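Local structure of tungsten formylmethanofuran dehydrogenase subunit E (Syntrophus aciditrophicus, 3D00) at residues A[167-172]-A[179-184]; A[50-55]-A[68-73]; A[26-31]-A[130-135]; A[33-38]-A[138-143]. The protein binds zinc through a C-terminal treble-clef finger and is of unconfirmed function, though its FmdE family is implicated in microbial methanogenesis. All coordinates share one frame; numbering follows the deposited sequence.

Contact 1: A[167-172]-A[179-184]; sequences PQCREA and ELCLSC. With ZN (zinc ion), chain B.
Cys-169, Cys-181 and Cys-184 meet at a zinc ion, and Cys-166, just before the first segment, completes the four-cysteine site. This is the metal centre of the treble-clef zinc finger. Cys-169 SG lies 2.5 Å from the zinc, Cys-181 SG 2.4 Å and Cys-184 SG 2.5 Å. The same rotation in Cys-169 and Cys-181, with SG between the backbone N and the carbonyl carbon (chi1 74° and 72°), sets both sulfurs at the metal.

One side-chain hydrogen bond lies within the second segment. Cys-181 is the N-cap, and its SG accepts from Cys-184 N at 3.4 Å, nearly straight at 172°. The same sulfur therefore binds the metal and caps the helix.

The rest is packing. The extended Gln-168 side chain passes beside Cys-184, with NE2 3.5 Å from Cys-184 SG. Leu-180 CD2 touches Gln-168 CB at 3.6 Å and also reaches Pro-167 CG. The Pro-167 and Leu-180 side chains cross at about a right angle.

Leu-84 of the second subunit packs on Cys-181, and Arg-99 of that subunit forms a salt bridge with Glu-171. The 167-172 segment turns between strands 163-165 and 172-174, and the 179-184 segment leads into helix 182-187.

Contact 2: A[50-55]-A[68-73]; sequences YDAICE and TPCTFG
Tyr-50 reaches across to the turn at Thr-68 and Pro-69, while Cys-70 SG packs against the strand backbone and Ala-52 CB. The contact packs an inner strand of the sheet in the FmdE core against the loop that follows helix 60-67.

Tyr-50 comes first along the strand. Thr-68 CG2 lies at the edge of the ring, in its plane, 3.3 Å from Tyr-50 OH. Pro-69 CD is 3.7 Å from Tyr-50 OH. Cys-70 SG lies obliquely to the Tyr-50 ring, 4.9 Å from the ring centroid, a sulfur-aromatic contact. That sulfur also lies 3.3 Å from Tyr-50 O. An alanine in place of Tyr-50 would probably leave Thr-68 CG2 and Pro-69 CD without their aromatic neighbour and open a gap beside Cys-70 SG.

Asp-51 adds its CA, 3.9 Å from Cys-70 SG. Its carboxylate turns elsewhere, to a salt bridge with Lys-92. Ala-52 points its CB toward the loop, 4.0 Å from Cys-70 SG.

The loop is held by an ST turn. Thr-68 OG1 accepts from Cys-70 N at 3.2 Å and is also hydrogen-bonded to Val-64 O.

Strand 50-54 lies between strands 77-79 and 86-91 in the mixed sheet. Val-64 of helix 60-67 packs on both Ala-52 and Cys-70.

Contact 3: A[26-31]-A[130-135]; sequences PAPGVL and RLFKEI
A helix-to-helix packing contact joins the first turn of helix 28-42 to helix 129-138 in the alpha+beta core of the FmdE family. Pro-28, Leu-31, Phe-132 and Ile-135 carry most of it, and no hydrogen bond crosses between the segments.

Pro-28 is met by three side chains. Its CB touches Ile-135 CD1 at 3.6 Å. Its CG lies 3.7 Å from Leu-131 CD2, where the two side chains cross at about a right angle. Its CD lies 3.8 Å from Phe-132 CE1.

The Phe-132 ring lies against Pro-26 O, Pro-28 CD and Leu-31 CD1. Pro-26 O lies only 3.1 Å from Phe-132 CE1, in an oblique approach to the ring. Leu-31 CD1 meets Phe-132 CD1 at 3.8 Å, also obliquely, and these side chains cross at about a right angle.

One turn on from Pro-28, Leu-31 CB rests 4.0 Å from Ile-135 CG2. Ile-135 thus touches Pro-28 with its CD1 and Leu-31 with its CG2. Ala-27 stands at the N-cap position, and its O takes the ordinary helical bond from Leu-31 N at 3.1 Å.

Two more helices border the contact. Trp-116 of helix 111-117 packs on Pro-28 and Leu-131. Tyr-12, Val-16 and Ile-19 of helix 12-23 pack on Leu-31.

Contact 4: A[33-38]-A[138-143]; sequences GGFMVD and AGPDIL
Phe-35 lays its ring on the backbone of Gly-139, and Met-36 packs against Leu-143. The contact joins helix 28-42 to the connection between helix 129-138 and strand 143-149, within the alpha+beta core of the FmdE family.

The first shell centres on a CH-pi contact. Gly-139 CA stands over the centre of the Phe-35 ring, 3.6 Å from its centroid and 9° off the ring normal. Phe-35 CD1 also lies 4.1 Å from Pro-140 CD. Phe-35 CB touches Leu-143 CD1 at 3.9 Å. An alanine in place of Phe-35 would probably leave a gap over Gly-139 and take away the apolar neighbour of Pro-140 CD.

Torsions and turns set these groups. Phe-35 CG is anti to the carbonyl carbon (chi1 -74°), which places the root of the ring on the side of Gly-139. Gly-139, the first residue after helix 129-138, has positive phi (54°), and a CB there would run into Pro-140 CD. Beyond it, Asp-141 N bonds back to Ala-138 O at 2.9 Å and Leu-143 N to Pro-140 O at 3.0 Å. These two bonds are consistent with a tight connection that sets Leu-143 against helix 28-42.

Farther out, Leu-102 of strand 96-102 packs on both Met-36 and Leu-143, and Arg-5 packs on Phe-35. Met-36 is modelled as selenomethionine, and its CG makes the contact. The Met-36 and Leu-143 side chains cross at about a right angle, and the packing is tight: Met-36 CG is 3.5 Å from Leu-143 CD2.

In the fold
From the N terminus, helix 28-42 comes early and serves two contacts. Its start enters contact 3 and its middle contact 4. Both reach about 100 residues ahead, to helix 129-138 and to the connection after it. Their segments alternate along the chain, so the two loops cross, and the contacts touch where Ile-135 O meets Phe-35 CE2. Contact 2 closes a short loop around helix 60-67 and is nested inside both. It touches contact 4 where Thr-68, just after helix 60-67, packs on Val-37 of helix 28-42. Contact 1 follows in series, in the zinc finger, its centre about 30 Å from that of contact 2. Contacts 1 and 2 both touch the second subunit.

Contact 1: A[167-172]-A[179-184]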
loop_
_atom_site.group_PDB
_atom_site.type_symbol
_atom_site.label_atom_id
_atom_site.label_comp_id
_atom_site.label_asym_id
_atom_site.label_seq_id
_atom_site.Cartn_x
_atom_site.Cartn_y
_atom_site.Cartn_z
ATOM N N PRO A 167 -8.164 -20.096 18.746
ATOM C CA PRO A 167 -7.749 -21.270 19.506
ATOM C C PRO A 167 -6.621 -22.037 18.869
ATOM O O PRO A 167 -5.920 -22.761 19.555
ATOM C CB PRO A 167 -8.995 -22.149 19.517
ATOM C CG PRO A 167 -9.860 -21.643 18.437
ATOM C CD PRO A 167 -9.547 -20.223 18.230
ATOM N N GLN A 168 -6.482 -21.921 17.553
ATOM C CA GLN A 168 -5.512 -22.713 16.849
ATOM C C GLN A 168 -4.116 -22.093 16.884
ATOM O O GLN A 168 -3.135 -22.799 17.176
ATOM C CB GLN A 168 -5.975 -22.971 15.415
ATOM C CG GLN A 168 -5.181 -24.054 14.757
ATOM C CD GLN A 168 -5.442 -24.158 13.302
ATOM O OE1 GLN A 168 -6.593 -24.273 12.856
ATOM N NE2 GLN A 168 -4.368 -24.109 12.529
ATOM N N CYS A 169 -4.008 -20.788 16.620
ATOM C CA CYS A 169 -2.694 -20.134 16.612
ATOM C C CYS A 169 -2.448 -19.227 17.799
ATOM O O CYS A 169 -1.324 -18.760 17.976
ATOM C CB CYS A 169 -2.492 -19.337 15.323
ATOM S SG CYS A 169 -3.443 -17.813 15.243
ATOM N N ARG A 170 -3.497 -18.995 18.589
ATOM C CA ARG A 170 -3.472 -18.136 19.772
ATOM C C ARG A 170 -2.939 -16.762 19.475
ATOM O O ARG A 170 -2.103 -16.224 20.219
ATOM C CB ARG A 170 -2.717 -18.799 20.923
ATOM C CG ARG A 170 -3.350 -20.108 21.372
ATOM C CD ARG A 170 -2.642 -20.692 22.621
ATOM N NE ARG A 170 -2.251 -19.705 23.645
ATOM C CZ ARG A 170 -3.048 -19.217 24.598
ATOM N NH1 ARG A 170 -4.317 -19.600 24.695
ATOM N NH2 ARG A 170 -2.569 -18.321 25.453
ATOM N N GLU A 171 -3.456 -16.183 18.395
ATOM C CA GLU A 171 -3.274 -14.781 18.108
ATOM C C GLU A 171 -4.617 -14.058 18.181
ATOM O O GLU A 171 -5.667 -14.662 17.996
ATOM C CB GLU A 171 -2.593 -14.612 16.747
ATOM C CG GLU A 171 -1.066 -14.821 16.838
ATOM C CD GLU A 171 -0.375 -14.867 15.506
ATOM O OE1 GLU A 171 -0.505 -13.872 14.746
ATOM O OE2 GLU A 171 0.298 -15.892 15.220
ATOM N N ALA A 172 -4.572 -12.767 18.468
ATOM C CA ALA A 172 -5.767 -11.949 18.507
ATOM C C ALA A 172 -6.273 -11.644 17.081
ATOM O O ALA A 172 -5.502 -11.411 16.147
ATOM C CB ALA A 172 -5.522 -10.662 19.280
ATOM N N GLU A 179 -14.679 -18.685 14.015
ATOM C CA GLU A 179 -14.232 -19.439 15.181
ATOM C C GLU A 179 -12.735 -19.692 15.135
ATOM O O GLU A 179 -12.142 -20.138 16.119
ATOM C CB GLU A 179 -14.929 -20.792 15.269
ATOM C CG GLU A 179 -16.380 -20.833 14.840
ATOM C CD GLU A 179 -16.858 -22.269 14.733
ATOM O OE1 GLU A 179 -16.814 -22.982 15.766
ATOM O OE2 GLU A 179 -17.234 -22.686 13.613
ATOM N N LEU A 180 -12.146 -19.488 13.965
ATOM C CA LEU A 180 -10.716 -19.339 13.851
ATOM C C LEU A 180 -10.481 -18.051 13.108
ATOM O O LEU A 180 -11.394 -17.438 12.555
ATOM C CB LEU A 180 -10.070 -20.490 13.079
ATOM C CG LEU A 180 -10.299 -21.932 13.492
ATOM C CD1 LEU A 180 -9.995 -22.827 12.313
ATOM C CD2 LEU A 180 -9.462 -22.326 14.714
ATOM N N CYS A 181 -9.243 -17.617 13.116
ATOM C CA CYS A 181 -8.866 -16.476 12.340
ATOM C C CYS A 181 -8.747 -16.910 10.895
ATOM O O CYS A 181 -8.712 -18.115 10.561
ATOM C CB CYS A 181 -7.552 -15.892 12.820
ATOM S SG CYS A 181 -6.172 -16.912 12.406
ATOM N N LEU A 182 -8.700 -15.899 10.042
ATOM C CA LEU A 182 -8.754 -16.096 8.602
ATOM C C LEU A 182 -7.510 -16.824 8.123
ATOM O O LEU A 182 -7.551 -17.520 7.132
ATOM C CB LEU A 182 -8.942 -14.765 7.893
ATOM C CG LEU A 182 -10.342 -14.115 7.982
ATOM C CD1 LEU A 182 -10.391 -12.709 7.380
ATOM C CD2 LEU A 182 -11.446 -15.012 7.335
ATOM N N SER A 183 -6.401 -16.696 8.852
ATOM C CA SER A 183 -5.201 -17.437 8.503
ATOM C C SER A 183 -5.442 -18.922 8.743
ATOM O O SER A 183 -5.255 -19.750 7.844
ATOM C CB SER A 183 -3.974 -16.935 9.283
ATOM O OG SER A 183 -2.817 -17.657 8.905
ATOM N N CYS A 184 -5.886 -19.258 9.953
ATOM C CA CYS A 184 -6.138 -20.647 10.334
ATOM C C CYS A 184 -7.293 -21.274 9.552
ATOM O O CYS A 184 -7.351 -22.505 9.373
ATOM C CB CYS A 184 -6.352 -20.736 11.862
ATOM S SG CYS A 184 -4.797 -20.602 12.760
HETATM ZN ZN ZN B . -5.448 -18.546 13.996
#

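Contact 2: A[50-55]-A[68-73]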
loop_
_atom_site.group_PDB
_atom_site.type_symbol
_atom_site.label_atom_id
_atom_site.label_comp_id
_atom_site.label_asym_id
_atom_site.label_seq_id
_atom_site.Cartn_x
_atom_site.Cartn_y
_atom_site.Cartn_z
ATOM N N TYR A 50 -9.547 14.508 1.196
ATOM C CA TYR A 50 -9.887 13.545 0.181
ATOM C C TYR A 50 -9.301 12.179 0.500
ATOM O O TYR A 50 -8.230 12.079 1.085
ATOM C CB TYR A 50 -9.440 14.074 -1.202
ATOM C CG TYR A 50 -7.944 14.325 -1.418
ATOM C CD1 TYR A 50 -7.100 13.289 -1.722
ATOM C CD2 TYR A 50 -7.401 15.603 -1.363
ATOM C CE1 TYR A 50 -5.766 13.481 -1.924
ATOM C CE2 TYR A 50 -6.055 15.817 -1.591
ATOM C CZ TYR A 50 -5.245 14.730 -1.863
ATOM O OH TYR A 50 -3.897 14.857 -2.106
ATOM N N ASP A 51 -10.028 11.137 0.125
ATOM C CA ASP A 51 -9.466 9.802 0.043
ATOM C C ASP A 51 -9.058 9.440 -1.394
ATOM O O ASP A 51 -9.373 10.130 -2.331
ATOM C CB ASP A 51 -10.447 8.768 0.642
ATOM C CG ASP A 51 -10.394 8.708 2.198
ATOM O OD1 ASP A 51 -9.737 9.556 2.834
ATOM O OD2 ASP A 51 -11.015 7.782 2.775
ATOM N N ALA A 52 -8.347 8.344 -1.574
ATOM C CA ALA A 52 -7.896 7.957 -2.924
ATOM C C ALA A 52 -8.270 6.509 -3.243
ATOM O O ALA A 52 -8.357 5.703 -2.356
ATOM C CB ALA A 52 -6.400 8.175 -3.028
ATOM N N ILE A 53 -8.512 6.206 -4.510
ATOM C CA ILE A 53 -8.694 4.837 -4.998
ATOM C C ILE A 53 -7.813 4.620 -6.211
ATOM O O ILE A 53 -7.865 5.425 -7.149
ATOM C CB ILE A 53 -10.157 4.544 -5.449
ATOM C CG1 ILE A 53 -11.077 4.310 -4.273
ATOM C CG2 ILE A 53 -10.234 3.272 -6.301
ATOM C CD1 ILE A 53 -12.357 4.941 -4.505
ATOM N N CYS A 54 -6.968 3.579 -6.185
ATOM C CA CYS A 54 -6.250 3.122 -7.386
ATOM C C CYS A 54 -6.887 1.859 -7.890
ATOM O O CYS A 54 -7.167 1.000 -7.092
ATOM C CB CYS A 54 -4.804 2.781 -7.085
ATOM S SG CYS A 54 -3.873 4.216 -6.719
ATOM N N GLU A 55 -7.080 1.748 -9.204
ATOM C CA GLU A 55 -7.745 0.628 -9.810
ATOM C C GLU A 55 -6.771 -0.377 -10.357
ATOM O O GLU A 55 -7.153 -1.309 -11.055
ATOM C CB GLU A 55 -8.693 1.106 -10.894
ATOM C CG GLU A 55 -9.523 2.242 -10.410
ATOM C CD GLU A 55 -10.585 2.701 -11.361
ATOM O OE1 GLU A 55 -10.881 2.058 -12.384
ATOM O OE2 GLU A 55 -11.152 3.745 -11.027
ATOM N N THR A 68 0.330 12.418 -1.707
ATOM C CA THR A 68 -0.901 12.750 -1.012
ATOM C C THR A 68 -0.774 12.213 0.408
ATOM O O THR A 68 0.149 11.471 0.686
ATOM C CB THR A 68 -2.128 12.065 -1.661
ATOM O OG1 THR A 68 -2.061 10.677 -1.400
ATOM C CG2 THR A 68 -2.203 12.249 -3.212
ATOM N N PRO A 69 -1.655 12.648 1.322
ATOM C CA PRO A 69 -1.668 12.058 2.670
ATOM C C PRO A 69 -2.238 10.675 2.758
ATOM O O PRO A 69 -2.153 10.064 3.842
ATOM C CB PRO A 69 -2.511 13.062 3.509
ATOM C CG PRO A 69 -2.849 14.170 2.657
ATOM C CD PRO A 69 -2.591 13.795 1.219
ATOM N N CYS A 70 -2.812 10.174 1.647
ATOM C CA CYS A 70 -3.451 8.886 1.611
ATOM C C CYS A 70 -2.399 7.809 1.467
ATOM O O CYS A 70 -1.649 7.776 0.478
ATOM C CB CYS A 70 -4.452 8.805 0.445
ATOM S SG CYS A 70 -5.584 10.220 0.337
ATOM N N THR A 71 -2.388 6.882 2.410
ATOM C CA THR A 71 -1.501 5.742 2.343
ATOM C C THR A 71 -2.289 4.460 2.483
ATOM O O THR A 71 -3.409 4.437 2.965
ATOM C CB THR A 71 -0.349 5.799 3.404
ATOM O OG1 THR A 71 -0.834 5.479 4.701
ATOM C CG2 THR A 71 0.281 7.158 3.439
ATOM N N PHE A 72 -1.670 3.375 2.068
ATOM C CA PHE A 72 -2.260 2.091 2.260
ATOM C C PHE A 72 -2.486 1.768 3.754
ATOM O O PHE A 72 -3.562 1.312 4.128
ATOM C CB PHE A 72 -1.431 0.979 1.632
ATOM C CG PHE A 72 -2.227 -0.240 1.419
ATOM C CD1 PHE A 72 -2.961 -0.397 0.256
ATOM C CD2 PHE A 72 -2.387 -1.162 2.429
ATOM C CE1 PHE A 72 -3.797 -1.485 0.094
ATOM C CE2 PHE A 72 -3.216 -2.253 2.250
ATOM C CZ PHE A 72 -3.925 -2.394 1.102
ATOM N N GLY A 73 -1.478 2.037 4.585
ATOM C CA GLY A 73 -1.586 1.809 6.018
ATOM C C GLY A 73 -2.545 2.693 6.833
ATOM O O GLY A 73 -2.929 2.277 7.916
#

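Contact 3: A[26-31]-A[130-135]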
loop_
_atom_site.group_PDB
_atom_site.type_symbol
_atom_site.label_atom_id
_atom_site.label_comp_id
_atom_site.label_asym_id
_atom_site.label_seq_id
_atom_site.Cartn_x
_atom_site.Cartn_y
_atom_site.Cartn_z
ATOM N N PRO A 26 12.757 4.571 -11.344
ATOM C CA PRO A 26 11.814 5.606 -11.799
ATOM C C PRO A 26 10.870 5.022 -12.856
ATOM O O PRO A 26 11.000 5.332 -14.052
ATOM C CB PRO A 26 12.725 6.670 -12.375
ATOM C CG PRO A 26 13.907 5.872 -12.927
ATOM C CD PRO A 26 14.069 4.681 -12.015
ATOM N N ALA A 27 9.968 4.150 -12.402
ATOM C CA ALA A 27 9.132 3.371 -13.295
ATOM C C ALA A 27 8.212 4.295 -14.055
ATOM O O ALA A 27 7.684 5.234 -13.474
ATOM C CB ALA A 27 8.333 2.354 -12.527
ATOM N N PRO A 28 8.020 4.050 -15.369
ATOM C CA PRO A 28 7.063 4.836 -16.157
ATOM C C PRO A 28 5.715 5.045 -15.485
ATOM O O PRO A 28 5.212 6.143 -15.503
ATOM C CB PRO A 28 6.896 4.006 -17.435
ATOM C CG PRO A 28 8.179 3.295 -17.584
ATOM C CD PRO A 28 8.700 3.036 -16.196
ATOM N N GLY A 29 5.153 3.985 -14.904
ATOM C CA GLY A 29 3.864 4.021 -14.241
ATOM C C GLY A 29 3.755 5.014 -13.106
ATOM O O GLY A 29 2.734 5.683 -12.948
ATOM N N VAL A 30 4.813 5.128 -12.305
ATOM C CA VAL A 30 4.820 6.049 -11.162
ATOM C C VAL A 30 5.073 7.477 -11.631
ATOM O O VAL A 30 4.562 8.405 -11.069
ATOM C CB VAL A 30 5.856 5.642 -10.110
ATOM C CG1 VAL A 30 5.689 6.483 -8.864
ATOM C CG2 VAL A 30 5.678 4.196 -9.784
ATOM N N LEU A 31 5.863 7.632 -12.682
ATOM C CA LEU A 31 6.053 8.939 -13.348
ATOM C C LEU A 31 4.714 9.441 -13.946
ATOM O O LEU A 31 4.235 10.558 -13.638
ATOM C CB LEU A 31 7.163 8.818 -14.433
ATOM C CG LEU A 31 8.597 8.559 -13.968
ATOM C CD1 LEU A 31 9.535 8.265 -15.122
ATOM C CD2 LEU A 31 9.076 9.746 -13.199
ATOM N N ARG A 130 14.090 6.817 -24.669
ATOM C CA ARG A 130 13.062 7.490 -25.468
ATOM C C ARG A 130 11.722 7.509 -24.711
ATOM O O ARG A 130 11.101 8.555 -24.583
ATOM C CB ARG A 130 12.913 6.832 -26.862
ATOM C CG ARG A 130 14.097 7.055 -27.838
ATOM N N LEU A 131 11.308 6.360 -24.178
ATOM C CA LEU A 131 10.130 6.277 -23.286
ATOM C C LEU A 131 10.143 7.328 -22.178
ATOM O O LEU A 131 9.140 8.006 -21.963
ATOM C CB LEU A 131 9.981 4.867 -22.675
ATOM C CG LEU A 131 8.853 4.636 -21.654
ATOM C CD1 LEU A 131 7.452 5.032 -22.222
ATOM C CD2 LEU A 131 8.900 3.184 -21.202
ATOM N N PHE A 132 11.279 7.485 -21.505
ATOM C CA PHE A 132 11.350 8.365 -20.341
ATOM C C PHE A 132 11.223 9.827 -20.765
ATOM O O PHE A 132 10.569 10.605 -20.101
ATOM C CB PHE A 132 12.641 8.123 -19.537
ATOM C CG PHE A 132 12.628 6.827 -18.723
ATOM C CD1 PHE A 132 11.577 6.536 -17.855
ATOM C CD2 PHE A 132 13.671 5.916 -18.810
ATOM C CE1 PHE A 132 11.549 5.369 -17.107
ATOM C CE2 PHE A 132 13.641 4.736 -18.060
ATOM C CZ PHE A 132 12.573 4.471 -17.210
ATOM N N LYS A 133 11.863 10.190 -21.869
ATOM C CA LYS A 133 11.756 11.554 -22.420
ATOM C C LYS A 133 10.298 11.848 -22.858
ATOM O O LYS A 133 9.769 12.920 -22.613
ATOM C CB LYS A 133 12.783 11.773 -23.552
ATOM N N GLU A 134 9.641 10.875 -23.462
ATOM C CA GLU A 134 8.282 11.044 -23.898
ATOM C C GLU A 134 7.298 11.277 -22.760
ATOM O O GLU A 134 6.424 12.146 -22.865
ATOM C CB GLU A 134 7.811 9.818 -24.664
ATOM C CG GLU A 134 8.289 9.764 -26.084
ATOM C CD GLU A 134 7.507 8.794 -26.919
ATOM O OE1 GLU A 134 6.426 8.322 -26.486
ATOM O OE2 GLU A 134 7.981 8.514 -28.024
ATOM N N ILE A 135 7.403 10.485 -21.698
ATOM C CA ILE A 135 6.536 10.673 -20.538
ATOM C C ILE A 135 6.616 12.120 -20.075
ATOM O O ILE A 135 5.613 12.760 -19.835
ATOM C CB ILE A 135 6.916 9.732 -19.375
ATOM C CG1 ILE A 135 6.604 8.275 -19.727
ATOM C CG2 ILE A 135 6.176 10.103 -18.082
ATOM C CD1 ILE A 135 7.278 7.299 -18.764
#

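Contact 4: A[33-38]-A[138-143]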
loop_
_atom_site.group_PDB
_atom_site.type_symbol
_atom_site.label_atom_id
_atom_site.label_comp_id
_atom_site.label_asym_id
_atom_site.label_seq_id
_atom_site.Cartn_x
_atom_site.Cartn_y
_atom_site.Cartn_z
ATOM N N GLY A 33 1.839 8.332 -13.191
ATOM C CA GLY A 33 1.065 8.426 -11.979
ATOM C C GLY A 33 1.142 9.767 -11.313
ATOM O O GLY A 33 0.135 10.231 -10.811
ATOM N N GLY A 34 2.339 10.368 -11.283
ATOM C CA GLY A 34 2.520 11.741 -10.795
ATOM C C GLY A 34 1.700 12.803 -11.510
ATOM O O GLY A 34 1.184 13.768 -10.889
ATOM N N PHE A 35 1.650 12.684 -12.829
ATOM C CA PHE A 35 0.870 13.606 -13.624
ATOM C C PHE A 35 -0.567 13.394 -13.334
ATOM O O PHE A 35 -1.328 14.320 -13.334
ATOM C CB PHE A 35 1.166 13.443 -15.103
ATOM C CG PHE A 35 2.490 13.990 -15.492
ATOM C CD1 PHE A 35 2.730 15.354 -15.425
ATOM C CD2 PHE A 35 3.486 13.159 -15.978
ATOM C CE1 PHE A 35 3.940 15.867 -15.793
ATOM C CE2 PHE A 35 4.694 13.665 -16.355
ATOM C CZ PHE A 35 4.934 15.003 -16.252
HETATM N N MSE A 36 -0.957 12.155 -13.123
HETATM C CA MSE A 36 -2.348 11.861 -12.845
HETATM C C MSE A 36 -2.839 12.392 -11.509
HETATM O O MSE A 36 -3.899 13.005 -11.418
HETATM C CB MSE A 36 -2.604 10.355 -12.934
HETATM C CG MSE A 36 -2.452 9.827 -14.330
HETATM SE SE MSE A 36 -2.283 7.870 -14.334
HETATM C CE MSE A 36 -4.035 7.370 -14.107
ATOM N N VAL A 37 -2.059 12.184 -10.478
ATOM C CA VAL A 37 -2.400 12.655 -9.147
ATOM C C VAL A 37 -2.373 14.177 -9.101
ATOM O O VAL A 37 -3.255 14.788 -8.492
ATOM C CB VAL A 37 -1.446 12.064 -8.075
ATOM C CG1 VAL A 37 -1.616 12.769 -6.693
ATOM C CG2 VAL A 37 -1.653 10.578 -7.979
ATOM N N ASP A 38 -1.391 14.785 -9.769
ATOM C CA ASP A 38 -1.362 16.229 -9.920
ATOM C C ASP A 38 -2.620 16.807 -10.593
ATOM O O ASP A 38 -3.185 17.770 -10.103
ATOM C CB ASP A 38 -0.101 16.646 -10.696
ATOM C CG ASP A 38 -0.036 18.123 -10.961
ATOM O OD1 ASP A 38 0.452 18.887 -10.097
ATOM O OD2 ASP A 38 -0.438 18.509 -12.057
ATOM N N ALA A 138 5.014 14.493 -22.835
ATOM C CA ALA A 138 3.580 14.338 -22.892
ATOM C C ALA A 138 2.889 15.011 -21.682
ATOM O O ALA A 138 1.870 15.698 -21.850
ATOM C CB ALA A 138 3.215 12.840 -22.987
ATOM N N GLY A 139 3.453 14.826 -20.478
ATOM C CA GLY A 139 2.885 15.358 -19.245
ATOM C C GLY A 139 1.444 14.922 -19.112
ATOM O O GLY A 139 1.112 13.754 -19.345
ATOM N N PRO A 140 0.560 15.853 -18.780
ATOM C CA PRO A 140 -0.844 15.440 -18.663
ATOM C C PRO A 140 -1.615 15.315 -19.996
ATOM O O PRO A 140 -2.781 14.996 -19.964
ATOM C CB PRO A 140 -1.450 16.577 -17.841
ATOM C CG PRO A 140 -0.700 17.780 -18.344
ATOM C CD PRO A 140 0.731 17.285 -18.498
ATOM N N ASP A 141 -0.990 15.569 -21.145
ATOM C CA ASP A 141 -1.694 15.509 -22.454
ATOM C C ASP A 141 -2.274 14.122 -22.810
ATOM O O ASP A 141 -3.219 14.009 -23.600
ATOM C CB ASP A 141 -0.779 15.995 -23.595
ATOM C CG ASP A 141 -0.210 17.417 -23.372
ATOM O OD1 ASP A 141 -0.699 18.149 -22.491
ATOM O OD2 ASP A 141 0.735 17.807 -24.091
ATOM N N ILE A 142 -1.736 13.073 -22.215
ATOM C CA ILE A 142 -2.247 11.728 -22.448
ATOM C C ILE A 142 -3.306 11.285 -21.433
ATOM O O ILE A 142 -3.751 10.138 -21.444
ATOM C CB ILE A 142 -1.094 10.735 -22.475
ATOM C CG1 ILE A 142 -0.251 10.837 -21.196
ATOM C CG2 ILE A 142 -0.237 11.018 -23.716
ATOM C CD1 ILE A 142 0.608 9.601 -20.913
ATOM N N LEU A 143 -3.745 12.220 -20.601
ATOM C CA LEU A 143 -4.702 11.929 -19.530
ATOM C C LEU A 143 -6.132 12.419 -19.823
ATOM O O LEU A 143 -6.315 13.381 -20.551
ATOM C CB LEU A 143 -4.162 12.544 -18.234
ATOM C CG LEU A 143 -2.760 12.077 -17.849
ATOM C CD1 LEU A 143 -2.357 12.745 -16.547
ATOM C CD2 LEU A 143 -2.699 10.590 -17.735
#